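Local coordinates for B-cell lymphoma 3 protein (Homo sapiens, PDB 1K1A) that regulates transcription of NF-kappa-B target genes, binding p50 and p52 homodimers through its ankyrin repeat domain as a member of the IkappaB family, at residues A24-R27 with L28-F32; S101-P104 with G105-D108. All blocks are in the same frame, centred on the assembly; numbering follows the deposited sequence.

Overall arrangement
Near the N terminus, interaction 1 (24-27 with 28-32) joins successive turns of helix 22-34 in the first ankyrin repeat; being wholly helical, it closes no loop. The chain then runs through the second repeat and into the third before interaction 2 (101-104 with 105-108) closes a tight turn in the loop between helix 92-101 and helix 119-126. The two contacts follow in series, neither nested nor crossed, with centres 22 Å apart and nearest atoms about 13 Å apart. Helix 59-67 of the second repeat lies between them: V25, H26 and V29 pack on it from one repeat, and S101 touches it from the other.

Interaction 1 of 2, residues A24-R27 with L28-F32; sequences AVHR and LVNLF
R27 and L28 lie side by side: L28 CD2 sits over one face of the R27 guanidinium, while R27 NH2 comes within 3.7 Å of L28 CG. Bending of the arginine chain at chi3 (96°) folds the guanidinium back along the helix, where its edge meets A24 O in plane; the NH2 bond to that oxygen is short, 2.6 Å, but poorly angled and weak. A24 O also accepts the backbone N-H of L28, so two donors share it. On the aliphatic part of the arginine, R27 CG rests against L31 CD1 at 4.0 Å. One residue back, the H26 ring and the N30 amide are nearly perpendicular (89°), and N30 ND2 approaches H26 CD2 obliquely at 3.4 Å. With an alanine here instead of N30, the amide is lost, and the imidazole would probably be left without this neighbour and turn more easily. V25 CG1 meets V29 CG2 at 4.1 Å on the buried side, where L64 of helix 59-67 covers both valines, while L28 packs on L13 and A16 of helix 12-18. Beneath the side chains run the backbone bonds from L28, V29, N30 and L31 to the carbonyls four residues earlier. Helix 22-34 is thus the second helix of the first of seven ankyrin repeats, packed both on helix 12-18 of its own repeat and on helix 59-67 of the next.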
loop_
_atom_site.group_PDB
_atom_site.type_symbol
_atom_site.label_atom_id
_atom_site.label_comp_id
_atom_site.label_asym_id
_atom_site.label_seq_id
_atom_site.Cartn_x
_atom_site.Cartn_y
_atom_site.Cartn_z
ATOM N N ALA A 24 6.945 29.400 6.977
ATOM C CA ALA A 24 5.650 29.726 7.583
ATOM C C ALA A 24 5.128 28.551 8.410
ATOM O O ALA A 24 4.561 28.738 9.497
ATOM C CB ALA A 24 4.632 30.141 6.524
ATOM N N VAL A 25 5.342 27.342 7.903
ATOM C CA VAL A 25 4.923 26.138 8.614
ATOM C C VAL A 25 5.612 26.067 9.965
ATOM O O VAL A 25 4.969 25.837 10.991
ATOM C CB VAL A 25 5.252 24.875 7.810
ATOM C CG1 VAL A 25 5.063 23.614 8.670
ATOM C CG2 VAL A 25 4.386 24.820 6.562
ATOM N N HIS A 26 6.924 26.275 9.962
ATOM C CA HIS A 26 7.701 26.256 11.189
ATOM C C HIS A 26 7.157 27.286 12.182
ATOM O O HIS A 26 6.917 26.977 13.353
ATOM C CB HIS A 26 9.170 26.544 10.877
ATOM C CG HIS A 26 10.120 26.069 11.931
ATOM N ND1 HIS A 26 10.714 24.825 11.890
ATOM C CD2 HIS A 26 10.602 26.680 13.040
ATOM C CE1 HIS A 26 11.507 24.684 12.937
ATOM N NE2 HIS A 26 11.460 25.796 13.650
ATOM N N ARG A 27 6.965 28.511 11.712
ATOM C CA ARG A 27 6.450 29.573 12.572
ATOM C C ARG A 27 5.107 29.183 13.196
ATOM O O ARG A 27 4.904 29.323 14.411
ATOM C CB ARG A 27 6.315 30.873 11.777
ATOM C CG ARG A 27 5.340 31.887 12.369
ATOM C CD ARG A 27 5.398 33.268 11.693
ATOM N NE ARG A 27 4.400 33.485 10.636
ATOM C CZ ARG A 27 3.906 32.548 9.821
ATOM N NH1 ARG A 27 3.013 32.884 8.900
ATOM N NH2 ARG A 27 4.294 31.285 9.921
ATOM N N LEU A 28 4.207 28.673 12.364
ATOM C CA LEU A 28 2.881 28.253 12.805
ATOM C C LEU A 28 2.911 27.052 13.762
ATOM O O LEU A 28 2.099 26.961 14.689
ATOM C CB LEU A 28 2.005 27.929 11.596
ATOM C CG LEU A 28 1.485 29.135 10.822
ATOM C CD1 LEU A 28 0.831 28.685 9.527
ATOM C CD2 LEU A 28 0.497 29.912 11.674
ATOM N N VAL A 29 3.825 26.121 13.519
ATOM C CA VAL A 29 3.972 24.974 14.409
ATOM C C VAL A 29 4.392 25.441 15.813
ATOM O O VAL A 29 3.841 24.986 16.820
ATOM C CB VAL A 29 4.952 23.934 13.846
ATOM C CG1 VAL A 29 5.423 22.980 14.947
ATOM C CG2 VAL A 29 4.287 23.161 12.689
ATOM N N ASN A 30 5.337 26.376 15.864
ATOM C CA ASN A 30 5.758 26.973 17.130
ATOM C C ASN A 30 4.598 27.677 17.833
ATOM O O ASN A 30 4.411 27.530 19.039
ATOM C CB ASN A 30 6.924 27.950 16.909
ATOM C CG ASN A 30 8.209 27.244 16.514
ATOM O OD1 ASN A 30 8.424 26.076 16.859
ATOM N ND2 ASN A 30 9.068 27.943 15.778
ATOM N N LEU A 31 3.812 28.429 17.069
ATOM C CA LEU A 31 2.649 29.135 17.601
ATOM C C LEU A 31 1.598 28.176 18.167
ATOM O O LEU A 31 1.029 28.425 19.227
ATOM C CB LEU A 31 2.015 29.999 16.512
ATOM C CG LEU A 31 2.095 31.517 16.670
ATOM C CD1 LEU A 31 2.747 32.149 15.450
ATOM C CD2 LEU A 31 0.683 32.089 16.877
ATOM N N PHE A 32 1.346 27.086 17.449
ATOM C CA PHE A 32 0.365 26.090 17.876
ATOM C C PHE A 32 0.767 25.442 19.191
ATOM O O PHE A 32 -0.061 25.283 20.093
ATOM C CB PHE A 32 0.195 24.999 16.810
ATOM C CG PHE A 32 -0.835 25.322 15.766
ATOM C CD1 PHE A 32 -0.910 26.591 15.215
ATOM C CD2 PHE A 32 -1.729 24.354 15.333
ATOM C CE1 PHE A 32 -1.858 26.891 14.247
ATOM C CE2 PHE A 32 -2.680 24.648 14.370
ATOM C CZ PHE A 32 -2.748 25.918 13.828
#

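Interaction 2 of 2, residues S101-P104 with G105-D108; sequences SAAP and GTLD
The planar group at the centre of this contact is the A103 carbonyl, which receives two donors from T106, both displaced to the same face of its plane: the backbone N, tilted by 31°, and the hydroxyl OG1, tilted by 18°. They approach from either side of the C=O bond, OG1 on the side of A103 CA and the amide on that of P104 N. The N-H bond, 3.1 Å from T106 N to A103 O, closes a type II beta turn from A103 to T106 in the loop that leads from the third ankyrin repeat to the fourth. P104 and G105 occupy its corners. The positive phi of G105 suits glycine, and a beta carbon there would collide with P104 O. With chi1 at 69°, T106 OG1 stands between its own backbone N and carbonyl carbon, a placement that turns the hydroxyl back over the turn to donate to A103 O at 2.8 Å. T106 CG2 packs against A103 CB at 3.7 Å, which helps fix the rotation of the threonine. At the base of the turn, CB of A102, which is the first residue beyond helix 92-101, touches L107 CD1 at 3.9 Å, and both side chains rest on P72 from the preceding repeat. A water completes the closure, accepting from A103 N at 3.0 Å and donating to T106 OG1, also at 3.0 Å.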
loop_
_atom_site.group_PDB
_atom_site.type_symbol
_atom_site.label_atom_id
_atom_site.label_comp_id
_atom_site.label_asym_id
_atom_site.label_seq_id
_atom_site.Cartn_x
_atom_site.Cartn_y
_atom_site.Cartn_z
ATOM N N SER A 101 10.808 9.549 10.396
ATOM C CA SER A 101 10.501 10.558 11.411
ATOM C C SER A 101 9.597 10.087 12.539
ATOM O O SER A 101 9.632 10.644 13.636
ATOM C CB SER A 101 9.910 11.822 10.769
ATOM O OG SER A 101 10.704 12.257 9.683
ATOM N N ALA A 102 8.777 9.075 12.275
ATOM C CA ALA A 102 7.825 8.606 13.279
ATOM C C ALA A 102 8.514 8.032 14.507
ATOM O O ALA A 102 9.528 7.343 14.402
ATOM C CB ALA A 102 6.857 7.588 12.678
ATOM N N ALA A 103 7.958 8.319 15.677
ATOM C CA ALA A 103 8.468 7.752 16.914
ATOM C C ALA A 103 8.196 6.247 16.938
ATOM O O ALA A 103 7.186 5.781 16.416
ATOM C CB ALA A 103 7.829 8.438 18.114
ATOM N N PRO A 104 9.115 5.482 17.514
ATOM C CA PRO A 104 8.954 4.028 17.579
ATOM C C PRO A 104 7.626 3.662 18.229
ATOM O O PRO A 104 7.265 4.236 19.254
ATOM C CB PRO A 104 10.131 3.584 18.450
ATOM C CG PRO A 104 11.173 4.669 18.249
ATOM C CD PRO A 104 10.379 5.943 18.128
ATOM N N GLY A 105 6.897 2.739 17.614
ATOM C CA GLY A 105 5.618 2.292 18.140
ATOM C C GLY A 105 4.415 3.190 17.866
ATOM O O GLY A 105 3.351 2.991 18.455
ATOM N N THR A 106 4.561 4.179 16.990
ATOM C CA THR A 106 3.424 5.051 16.687
ATOM C C THR A 106 2.851 4.821 15.282
ATOM O O THR A 106 1.735 5.223 14.995
ATOM C CB THR A 106 3.792 6.541 16.868
ATOM O OG1 THR A 106 4.728 6.937 15.859
ATOM C CG2 THR A 106 4.554 6.754 18.177
ATOM N N LEU A 107 3.624 4.195 14.408
ATOM C CA LEU A 107 3.178 3.973 13.033
ATOM C C LEU A 107 2.979 2.484 12.765
ATOM O O LEU A 107 3.878 1.691 13.005
ATOM C CB LEU A 107 4.198 4.562 12.052
ATOM C CG LEU A 107 3.747 4.881 10.625
ATOM C CD1 LEU A 107 4.729 5.847 9.952
ATOM C CD2 LEU A 107 3.594 3.622 9.800
ATOM N N ASP A 108 1.805 2.115 12.254
ATOM C CA ASP A 108 1.473 0.706 12.020
ATOM C C ASP A 108 1.194 0.492 10.548
ATOM O O ASP A 108 0.206 1.000 10.018
ATOM C CB ASP A 108 0.232 0.324 12.837
ATOM C CG ASP A 108 0.034 -1.186 12.951
ATOM O OD1 ASP A 108 0.568 -1.958 12.107
ATOM O OD2 ASP A 108 -0.649 -1.690 13.868
HETATM O O HOH W 1 5.371 9.838 15.565
#